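Local coordinates for thioesterase domain protein YiiD (Shewanella oneidensis, PDB 1T82) that adopts a dimeric hotdog fold and probably acts on acyl groups, as a putative thioesterase or acyltransferase, at residues I65-W74 / C142-V150; V103-P114 / V129-D138. All coordinates share one frame; numbering follows the deposited sequence.

Contact 1: I65-W74 / C142-V150; sequences IYTIMTLTGW and CAQFDGLYV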
loop_
_atom_site.group_PDB
_atom_site.type_symbol
_atom_site.label_atom_id
_atom_site.label_comp_id
_atom_site.label_asym_id
_atom_site.label_seq_id
_atom_site.Cartn_x
_atom_site.Cartn_y
_atom_site.Cartn_z
ATOM N N ILE B 65 2.974 -3.647 -4.335
ATOM C CA ILE B 65 3.286 -4.811 -3.517
ATOM C C ILE B 65 2.397 -4.773 -2.270
ATOM O O ILE B 65 1.716 -5.743 -1.953
ATOM C CB ILE B 65 4.782 -4.810 -3.101
ATOM C CG1 ILE B 65 5.659 -5.062 -4.331
ATOM C CG2 ILE B 65 5.037 -5.879 -2.038
ATOM C CD1 ILE B 65 7.150 -5.021 -4.044
ATOM N N TYR B 66 2.394 -3.640 -1.576
ATOM C CA TYR B 66 1.581 -3.489 -0.373
ATOM C C TYR B 66 0.099 -3.677 -0.666
ATOM O O TYR B 66 -0.611 -4.395 0.045
ATOM C CB TYR B 66 1.768 -2.103 0.242
ATOM C CG TYR B 66 0.872 -1.852 1.438
ATOM C CD1 TYR B 66 1.290 -2.177 2.732
ATOM C CD2 TYR B 66 -0.404 -1.299 1.275
ATOM C CE1 TYR B 66 0.462 -1.947 3.830
ATOM C CE2 TYR B 66 -1.236 -1.075 2.371
ATOM C CZ TYR B 66 -0.794 -1.398 3.640
ATOM O OH TYR B 66 -1.599 -1.154 4.727
ATOM N N THR B 67 -0.378 -3.024 -1.719
ATOM C CA THR B 67 -1.787 -3.115 -2.054
ATOM C C THR B 67 -2.252 -4.532 -2.344
ATOM O O THR B 67 -3.298 -4.949 -1.853
ATOM C CB THR B 67 -2.137 -2.208 -3.244
ATOM O OG1 THR B 67 -1.886 -0.843 -2.883
ATOM C CG2 THR B 67 -3.608 -2.368 -3.614
ATOM N N ILE B 68 -1.487 -5.285 -3.130
ATOM C CA ILE B 68 -1.914 -6.646 -3.419
ATOM C C ILE B 68 -1.910 -7.490 -2.145
ATOM O O ILE B 68 -2.783 -8.333 -1.956
ATOM C CB ILE B 68 -1.035 -7.315 -4.526
ATOM C CG1 ILE B 68 -1.534 -8.731 -4.811
ATOM C CG2 ILE B 68 0.418 -7.352 -4.110
ATOM C CD1 ILE B 68 -0.935 -9.336 -6.073
HETATM N N MSE B 69 -0.948 -7.253 -1.261
HETATM C CA MSE B 69 -0.895 -8.020 -0.024
HETATM C C MSE B 69 -2.060 -7.663 0.890
HETATM O O MSE B 69 -2.671 -8.545 1.481
HETATM C CB MSE B 69 0.444 -7.796 0.685
HETATM C CG MSE B 69 1.608 -8.313 -0.142
HETATM SE SE MSE B 69 3.362 -8.048 0.610
HETATM C CE MSE B 69 3.604 -9.761 1.472
ATOM N N THR B 70 -2.387 -6.382 1.000
ATOM C CA THR B 70 -3.499 -6.017 1.855
ATOM C C THR B 70 -4.828 -6.529 1.293
ATOM O O THR B 70 -5.706 -6.918 2.056
ATOM C CB THR B 70 -3.579 -4.499 2.098
ATOM O OG1 THR B 70 -4.565 -4.247 3.109
ATOM C CG2 THR B 70 -3.955 -3.766 0.826
ATOM N N LEU B 71 -4.984 -6.545 -0.033
ATOM C CA LEU B 71 -6.225 -7.056 -0.615
ATOM C C LEU B 71 -6.315 -8.570 -0.436
ATOM O O LEU B 71 -7.408 -9.125 -0.315
ATOM C CB LEU B 71 -6.334 -6.699 -2.103
ATOM C CG LEU B 71 -6.779 -5.268 -2.417
ATOM C CD1 LEU B 71 -6.566 -4.989 -3.892
ATOM C CD2 LEU B 71 -8.251 -5.081 -2.044
ATOM N N THR B 72 -5.167 -9.242 -0.412
ATOM C CA THR B 72 -5.157 -10.685 -0.224
ATOM C C THR B 72 -5.619 -11.009 1.199
ATOM O O THR B 72 -6.419 -11.920 1.404
ATOM C CB THR B 72 -3.750 -11.273 -0.496
ATOM O OG1 THR B 72 -3.436 -11.111 -1.885
ATOM C CG2 THR B 72 -3.703 -12.760 -0.156
ATOM N N GLY B 73 -5.133 -10.241 2.171
ATOM C CA GLY B 73 -5.537 -10.453 3.550
ATOM C C GLY B 73 -7.019 -10.156 3.690
ATOM O O GLY B 73 -7.777 -10.946 4.257
ATOM N N TRP B 74 -7.434 -9.007 3.160
ATOM C CA TRP B 74 -8.833 -8.596 3.200
ATOM C C TRP B 74 -9.684 -9.695 2.557
ATOM O O TRP B 74 -10.719 -10.096 3.097
ATOM C CB TRP B 74 -9.005 -7.283 2.422
ATOM C CG TRP B 74 -10.380 -6.677 2.513
ATOM C CD1 TRP B 74 -10.801 -5.727 3.398
ATOM C CD2 TRP B 74 -11.506 -6.983 1.685
ATOM N NE1 TRP B 74 -12.125 -5.420 3.169
ATOM C CE2 TRP B 74 -12.582 -6.178 2.123
ATOM C CE3 TRP B 74 -11.713 -7.862 0.613
ATOM C CZ2 TRP B 74 -13.848 -6.225 1.526
ATOM C CZ3 TRP B 74 -12.970 -7.909 0.018
ATOM C CH2 TRP B 74 -14.022 -7.093 0.479
ATOM N N CYS B 142 9.918 -12.441 -1.304
ATOM C CA CYS B 142 10.351 -11.078 -1.596
ATOM C C CYS B 142 9.760 -9.993 -0.698
ATOM O O CYS B 142 10.277 -8.877 -0.648
ATOM C CB CYS B 142 10.056 -10.738 -3.062
ATOM S SG CYS B 142 11.023 -11.689 -4.260
ATOM N N ALA B 143 8.668 -10.308 -0.007
ATOM C CA ALA B 143 8.045 -9.344 0.895
ATOM C C ALA B 143 7.204 -10.042 1.961
ATOM O O ALA B 143 6.607 -11.091 1.711
ATOM C CB ALA B 143 7.194 -8.336 0.109
ATOM N N GLN B 144 7.176 -9.439 3.149
ATOM C CA GLN B 144 6.451 -9.963 4.308
ATOM C C GLN B 144 5.462 -8.920 4.825
ATOM O O GLN B 144 5.806 -7.748 4.979
ATOM C CB GLN B 144 7.444 -10.325 5.416
ATOM C CG GLN B 144 6.851 -11.122 6.561
ATOM C CD GLN B 144 6.377 -12.498 6.126
ATOM O OE1 GLN B 144 7.170 -13.336 5.689
ATOM N NE2 GLN B 144 5.077 -12.736 6.236
ATOM N N PHE B 145 4.249 -9.368 5.125
ATOM C CA PHE B 145 3.181 -8.484 5.579
ATOM C C PHE B 145 2.438 -9.033 6.793
ATOM O O PHE B 145 2.125 -10.218 6.866
ATOM C CB PHE B 145 2.219 -8.275 4.402
ATOM C CG PHE B 145 0.976 -7.482 4.728
ATOM C CD1 PHE B 145 -0.137 -8.098 5.294
ATOM C CD2 PHE B 145 0.890 -6.138 4.376
ATOM C CE1 PHE B 145 -1.327 -7.388 5.499
ATOM C CE2 PHE B 145 -0.288 -5.420 4.576
ATOM C CZ PHE B 145 -1.400 -6.048 5.136
ATOM N N ASP B 146 2.176 -8.155 7.752
ATOM C CA ASP B 146 1.441 -8.515 8.949
ATOM C C ASP B 146 0.349 -7.475 9.094
ATOM O O ASP B 146 0.627 -6.282 9.191
ATOM C CB ASP B 146 2.369 -8.519 10.163
ATOM C CG ASP B 146 3.260 -9.748 10.197
ATOM O OD1 ASP B 146 2.717 -10.859 10.370
ATOM O OD2 ASP B 146 4.490 -9.609 10.040
ATOM N N GLY B 147 -0.899 -7.923 9.077
ATOM C CA GLY B 147 -1.992 -6.985 9.187
ATOM C C GLY B 147 -3.045 -7.371 10.198
ATOM O O GLY B 147 -3.358 -8.547 10.382
ATOM N N LEU B 148 -3.580 -6.368 10.876
ATOM C CA LEU B 148 -4.635 -6.600 11.849
ATOM C C LEU B 148 -5.914 -6.085 11.209
ATOM O O LEU B 148 -6.045 -4.888 10.962
ATOM C CB LEU B 148 -4.359 -5.832 13.145
ATOM C CG LEU B 148 -5.474 -5.902 14.194
ATOM C CD1 LEU B 148 -5.712 -7.346 14.594
ATOM C CD2 LEU B 148 -5.096 -5.062 15.407
ATOM N N TYR B 149 -6.846 -6.986 10.921
ATOM C CA TYR B 149 -8.107 -6.582 10.311
ATOM C C TYR B 149 -9.207 -6.604 11.358
ATOM O O TYR B 149 -9.202 -7.440 12.257
ATOM C CB TYR B 149 -8.491 -7.518 9.156
ATOM C CG TYR B 149 -7.544 -7.473 7.979
ATOM C CD1 TYR B 149 -6.324 -8.144 8.014
ATOM C CD2 TYR B 149 -7.854 -6.729 6.841
ATOM C CE1 TYR B 149 -5.432 -8.077 6.947
ATOM C CE2 TYR B 149 -6.968 -6.653 5.767
ATOM C CZ TYR B 149 -5.758 -7.327 5.828
ATOM O OH TYR B 149 -4.867 -7.241 4.778
ATOM N N VAL B 150 -10.147 -5.677 11.240
ATOM C CA VAL B 150 -11.261 -5.609 12.172
ATOM C C VAL B 150 -12.550 -5.681 11.372
ATOM O O VAL B 150 -12.753 -4.906 10.441
ATOM C CB VAL B 150 -11.237 -4.294 12.974
ATOM C CG1 VAL B 150 -12.446 -4.227 13.904
ATOM C CG2 VAL B 150 -9.947 -4.200 13.771
#
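The long helix 62-84 lies on the sheet here, its residues M69, T70 and G73 resting on F145 and Y149 of strand 140-152. The axes of 65-74 and 142-150 come within 9.4 Å at a crossing angle of -46°, and side chains fill the space between. M69, a selenomethionine, reaches down to the strand. Its chain bends at chi3 (95°), which swings CE against the backbone and places it 3.3 Å from A143 O and 3.6 Å from F145 CB, while SE lies 3.9 Å from A143 CB. The M69 and F145 side chains run antiparallel alongside each other. I65 CG2 packs on the same A143 CB. This is the core of the hotdog fold, in which the sheet wraps round a central helix. A trans chi1 (175°) lifts the F145 ring beneath the helix, where T70 N lies over one ring face near the rim. The edge of F145 is turned toward the face of Y66 in an offset edge-to-face pair, with F145 CE2 3.6 Å from Y66 CE1. Beyond this pair Y66 looks into the dimer interface, where its ring stacks on Y66 of the second subunit and its OH is hydrogen-bonded to Y99 of that subunit. Further along, Y149 OH donates to T70 O at 2.9 Å, in the carbonyl plane and on a lone pair. T70 O also accepts the helical bond from W74 N, which makes it a doubly gripped carbonyl in a buried layer. G73 lets the hydroxyl come close, its CA 3.5 Å from Y149 OH, where a side chain would collide. W74 CB touches Y149 CE2, while the indole meets the rings of W22 and W78, its NE1 bonded to I90 O.

Contact 2: V103-P114 / V129-D138; sequences VTSAPEVKVRWP and VKLEVQLFCD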
loop_
_atom_site.group_PDB
_atom_site.type_symbol
_atom_site.label_atom_id
_atom_site.label_comp_id
_atom_site.label_asym_id
_atom_site.label_seq_id
_atom_site.Cartn_x
_atom_site.Cartn_y
_atom_site.Cartn_z
ATOM N N VAL B 103 10.785 -7.579 -6.971
ATOM C CA VAL B 103 9.844 -8.496 -7.604
ATOM C C VAL B 103 9.977 -8.292 -9.108
ATOM O O VAL B 103 9.633 -7.233 -9.631
ATOM C CB VAL B 103 8.392 -8.190 -7.175
ATOM C CG1 VAL B 103 7.429 -9.119 -7.890
ATOM C CG2 VAL B 103 8.256 -8.333 -5.668
ATOM N N THR B 104 10.462 -9.318 -9.801
ATOM C CA THR B 104 10.698 -9.233 -11.239
ATOM C C THR B 104 9.662 -9.824 -12.193
ATOM O O THR B 104 9.851 -9.800 -13.411
ATOM C CB THR B 104 12.069 -9.832 -11.570
ATOM O OG1 THR B 104 12.145 -11.165 -11.051
ATOM C CG2 THR B 104 13.167 -8.986 -10.952
ATOM N N SER B 105 8.576 -10.363 -11.656
ATOM C CA SER B 105 7.517 -10.907 -12.498
ATOM C C SER B 105 6.268 -11.070 -11.655
ATOM O O SER B 105 6.277 -10.757 -10.464
ATOM C CB SER B 105 7.931 -12.251 -13.127
ATOM O OG SER B 105 8.193 -13.243 -12.149
ATOM N N ALA B 106 5.192 -11.538 -12.274
ATOM C CA ALA B 106 3.925 -11.737 -11.567
ATOM C C ALA B 106 4.191 -12.603 -10.337
ATOM O O ALA B 106 4.590 -13.758 -10.459
ATOM C CB ALA B 106 2.925 -12.407 -12.486
ATOM N N PRO B 107 3.964 -12.053 -9.133
ATOM C CA PRO B 107 4.203 -12.798 -7.896
ATOM C C PRO B 107 3.062 -13.672 -7.398
ATOM O O PRO B 107 1.937 -13.612 -7.897
ATOM C CB PRO B 107 4.520 -11.693 -6.902
ATOM C CG PRO B 107 3.542 -10.629 -7.316
ATOM C CD PRO B 107 3.635 -10.643 -8.843
ATOM N N GLU B 108 3.378 -14.504 -6.414
ATOM C CA GLU B 108 2.380 -15.351 -5.784
ATOM C C GLU B 108 2.251 -14.803 -4.375
ATOM O O GLU B 108 3.202 -14.840 -3.593
ATOM C CB GLU B 108 2.831 -16.810 -5.755
ATOM C CG GLU B 108 2.730 -17.489 -7.106
ATOM C CD GLU B 108 3.086 -18.953 -7.037
ATOM O OE1 GLU B 108 4.268 -19.266 -6.788
ATOM O OE2 GLU B 108 2.178 -19.791 -7.224
ATOM N N VAL B 109 1.077 -14.260 -4.076
ATOM C CA VAL B 109 0.809 -13.687 -2.766
ATOM C C VAL B 109 -0.081 -14.675 -2.036
ATOM O O VAL B 109 -1.194 -14.981 -2.478
ATOM C CB VAL B 109 0.094 -12.333 -2.883
ATOM C CG1 VAL B 109 0.024 -11.667 -1.522
ATOM C CG2 VAL B 109 0.831 -11.455 -3.874
ATOM N N LYS B 110 0.423 -15.169 -0.911
ATOM C CA LYS B 110 -0.286 -16.178 -0.145
ATOM C C LYS B 110 -0.605 -15.830 1.301
ATOM O O LYS B 110 0.156 -15.139 1.976
ATOM C CB LYS B 110 0.531 -17.472 -0.160
ATOM C CG LYS B 110 0.940 -17.932 -1.550
ATOM C CD LYS B 110 1.828 -19.172 -1.476
ATOM C CE LYS B 110 2.261 -19.637 -2.862
ATOM N NZ LYS B 110 3.111 -20.864 -2.803
ATOM N N VAL B 111 -1.748 -16.329 1.763
ATOM C CA VAL B 111 -2.174 -16.146 3.143
ATOM C C VAL B 111 -2.873 -17.433 3.581
ATOM O O VAL B 111 -3.653 -18.020 2.824
ATOM C CB VAL B 111 -3.132 -14.928 3.312
ATOM C CG1 VAL B 111 -4.405 -15.127 2.504
ATOM C CG2 VAL B 111 -3.454 -14.723 4.788
ATOM N N ARG B 112 -2.554 -17.884 4.790
ATOM C CA ARG B 112 -3.140 -19.098 5.348
ATOM C C ARG B 112 -4.011 -18.719 6.536
ATOM O O ARG B 112 -3.597 -17.950 7.397
ATOM C CB ARG B 112 -2.042 -20.072 5.796
ATOM C CG ARG B 112 -2.583 -21.382 6.377
ATOM C CD ARG B 112 -1.483 -22.425 6.581
ATOM N NE ARG B 112 -0.903 -22.882 5.320
ATOM C CZ ARG B 112 -1.545 -23.618 4.417
ATOM N NH1 ARG B 112 -2.801 -23.993 4.623
ATOM N NH2 ARG B 112 -0.925 -23.983 3.301
ATOM N N TRP B 113 -5.222 -19.262 6.575
ATOM C CA TRP B 113 -6.158 -18.973 7.650
ATOM C C TRP B 113 -5.684 -19.556 8.986
ATOM O O TRP B 113 -5.400 -20.750 9.082
ATOM C CB TRP B 113 -7.534 -19.541 7.286
ATOM C CG TRP B 113 -8.620 -19.169 8.239
ATOM C CD1 TRP B 113 -9.389 -20.025 8.983
ATOM C CD2 TRP B 113 -9.079 -17.848 8.545
ATOM N NE1 TRP B 113 -10.296 -19.318 9.730
ATOM C CE2 TRP B 113 -10.128 -17.979 9.484
ATOM C CE3 TRP B 113 -8.706 -16.565 8.119
ATOM C CZ2 TRP B 113 -10.810 -16.874 10.004
ATOM C CZ3 TRP B 113 -9.386 -15.465 8.636
ATOM C CH2 TRP B 113 -10.428 -15.628 9.571
ATOM N N PRO B 114 -5.586 -18.714 10.029
ATOM C CA PRO B 114 -5.145 -19.144 11.361
ATOM C C PRO B 114 -6.279 -19.668 12.247
ATOM O O PRO B 114 -6.134 -19.745 13.466
ATOM C CB PRO B 114 -4.512 -17.880 11.926
ATOM C CG PRO B 114 -5.416 -16.816 11.389
ATOM C CD PRO B 114 -5.614 -17.242 9.942
ATOM N N VAL B 129 -8.944 -9.916 13.401
ATOM C CA VAL B 129 -8.261 -10.988 12.687
ATOM C C VAL B 129 -6.840 -10.582 12.313
ATOM O O VAL B 129 -6.639 -9.645 11.541
ATOM C CB VAL B 129 -9.007 -11.357 11.386
ATOM C CG1 VAL B 129 -8.343 -12.558 10.729
ATOM C CG2 VAL B 129 -10.469 -11.650 11.687
ATOM N N LYS B 130 -5.858 -11.281 12.870
ATOM C CA LYS B 130 -4.463 -10.988 12.567
ATOM C C LYS B 130 -4.019 -11.961 11.480
ATOM O O LYS B 130 -4.052 -13.175 11.678
ATOM C CB LYS B 130 -3.587 -11.172 13.811
ATOM C CG LYS B 130 -2.440 -10.175 13.890
ATOM C CD LYS B 130 -1.251 -10.701 14.690
ATOM C CE LYS B 130 -1.623 -11.069 16.116
ATOM N NZ LYS B 130 -0.430 -11.553 16.877
ATOM N N LEU B 131 -3.615 -11.431 10.329
ATOM C CA LEU B 131 -3.177 -12.275 9.229
ATOM C C LEU B 131 -1.760 -11.981 8.774
ATOM O O LEU B 131 -1.268 -10.856 8.880
ATOM C CB LEU B 131 -4.110 -12.117 8.024
ATOM C CG LEU B 131 -5.568 -12.541 8.179
ATOM C CD1 LEU B 131 -6.311 -12.299 6.870
ATOM C CD2 LEU B 131 -5.631 -14.014 8.554
ATOM N N GLU B 132 -1.111 -13.014 8.258
ATOM C CA GLU B 132 0.240 -12.888 7.743
ATOM C C GLU B 132 0.168 -13.182 6.255
ATOM O O GLU B 132 -0.348 -14.220 5.852
ATOM C CB GLU B 132 1.159 -13.899 8.414
ATOM C CG GLU B 132 2.593 -13.814 7.958
ATOM C CD GLU B 132 3.482 -14.773 8.714
ATOM O OE1 GLU B 132 3.377 -15.993 8.472
ATOM O OE2 GLU B 132 4.267 -14.303 9.562
ATOM N N VAL B 133 0.677 -12.265 5.441
ATOM C CA VAL B 133 0.667 -12.455 4.001
ATOM C C VAL B 133 2.108 -12.475 3.517
ATOM O O VAL B 133 2.928 -11.681 3.976
ATOM C CB VAL B 133 -0.087 -11.309 3.286
ATOM C CG1 VAL B 133 -0.123 -11.572 1.787
ATOM C CG2 VAL B 133 -1.500 -11.180 3.838
ATOM N N GLN B 134 2.426 -13.395 2.609
ATOM C CA GLN B 134 3.780 -13.483 2.073
ATOM C C GLN B 134 3.744 -13.364 0.560
ATOM O O GLN B 134 2.829 -13.864 -0.085
ATOM C CB GLN B 134 4.431 -14.812 2.455
ATOM C CG GLN B 134 4.651 -14.989 3.943
ATOM C CD GLN B 134 5.514 -16.195 4.244
ATOM O OE1 GLN B 134 5.190 -17.317 3.859
ATOM N NE2 GLN B 134 6.618 -15.968 4.940
ATOM N N LEU B 135 4.744 -12.697 -0.007
ATOM C CA LEU B 135 4.808 -12.534 -1.451
ATOM C C LEU B 135 6.056 -13.216 -1.990
ATOM O O LEU B 135 7.171 -12.949 -1.538
ATOM C CB LEU B 135 4.804 -11.043 -1.811
ATOM C CG LEU B 135 4.786 -10.675 -3.300
ATOM C CD1 LEU B 135 4.078 -9.337 -3.485
ATOM C CD2 LEU B 135 6.205 -10.621 -3.842
ATOM N N PHE B 136 5.853 -14.110 -2.950
ATOM C CA PHE B 136 6.946 -14.850 -3.566
ATOM C C PHE B 136 7.048 -14.547 -5.055
ATOM O O PHE B 136 6.049 -14.240 -5.705
ATOM C CB PHE B 136 6.734 -16.360 -3.406
ATOM C CG PHE B 136 6.593 -16.813 -1.981
ATOM C CD1 PHE B 136 5.365 -16.740 -1.329
ATOM C CD2 PHE B 136 7.693 -17.308 -1.288
ATOM C CE1 PHE B 136 5.236 -17.152 -0.007
ATOM C CE2 PHE B 136 7.573 -17.723 0.038
ATOM C CZ PHE B 136 6.343 -17.644 0.678
ATOM N N CYS B 137 8.265 -14.635 -5.583
ATOM C CA CYS B 137 8.521 -14.436 -7.004
ATOM C C CYS B 137 9.570 -15.481 -7.369
ATOM O O CYS B 137 10.658 -15.503 -6.793
ATOM C CB CYS B 137 9.058 -13.032 -7.292
ATOM S SG CYS B 137 9.313 -12.703 -9.060
ATOM N N ASP B 138 9.233 -16.348 -8.316
ATOM C CA ASP B 138 10.126 -17.419 -8.742
ATOM C C ASP B 138 10.447 -18.348 -7.571
ATOM O O ASP B 138 11.502 -18.981 -7.532
ATOM C CB ASP B 138 11.421 -16.853 -9.333
ATOM C CG ASP B 138 11.187 -16.090 -10.623
ATOM O OD1 ASP B 138 10.208 -16.404 -11.332
ATOM O OD2 ASP B 138 11.990 -15.187 -10.937
HETATM O O HOH W 1 6.268 -16.196 -9.218
HETATM O O HOH W 2 -0.138 -16.826 5.989
HETATM O O HOH W 3 -2.248 -15.672 8.578
#
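Strands 108-112 and 129-137 run antiparallel, 155° between their directions and 4.7 Å apart at closest, as neighbours in the curved sheet of the hotdog fold. E108 and F136 form one hydrogen-bonded pair, with both bonds 2.8 Å (E108 N to F136 O, F136 N to E108 O), and K110 and Q134 form the next. Between them V109 faces L135 in a non-hydrogen-bonded pair on the side covered by helix 62-84. V109 CG1 presses on V133 CG1 at a tight 3.3 Å. L135, its CG trans to the backbone N (chi1 -177°), spreads its two methyls: CD2 meets V103 CG2 at 3.6 Å and P107 CB at 3.7 Å, while CD1 turns to V109 CG2. With an alanine here both methyls go, which is likely to open a gap beside V103 CG2, P107 CB and V109 CG2. On the other side, K110 extends past F136, a long and at most weak cation-pi pair. W113 sets CZ3 against V129 CG1, and P114 CD packs on L131 CD2. Here waters take over the pairing of R112 with E132: one accepts from R112 N at 2.9 Å and donates to E132 O at 2.6 Å.

Overall arrangement
The centres of the two contacts lie 8 Å apart, and they meet through neighbouring strands of one antiparallel sheet, 127-137 and 140-152, which follow each other in the chain. In sequence order the segments run 65-74, 103-114, 129-138, 142-150, so contact 2 falls wholly between the two halves of contact 1. Contact 1 sets helix against sheet, whereas contact 2 joins strands edge to edge within it. They touch directly: Y149 N probably bonds to V129 O, Q144 OE1 to Q134 NE2, and M69 CE packs on V133 O. Helix 62-84 also covers V109 and V111 of contact 2, so both contacts contribute to one hydrophobic core, with the second subunit approaching at Y66 in contact 1.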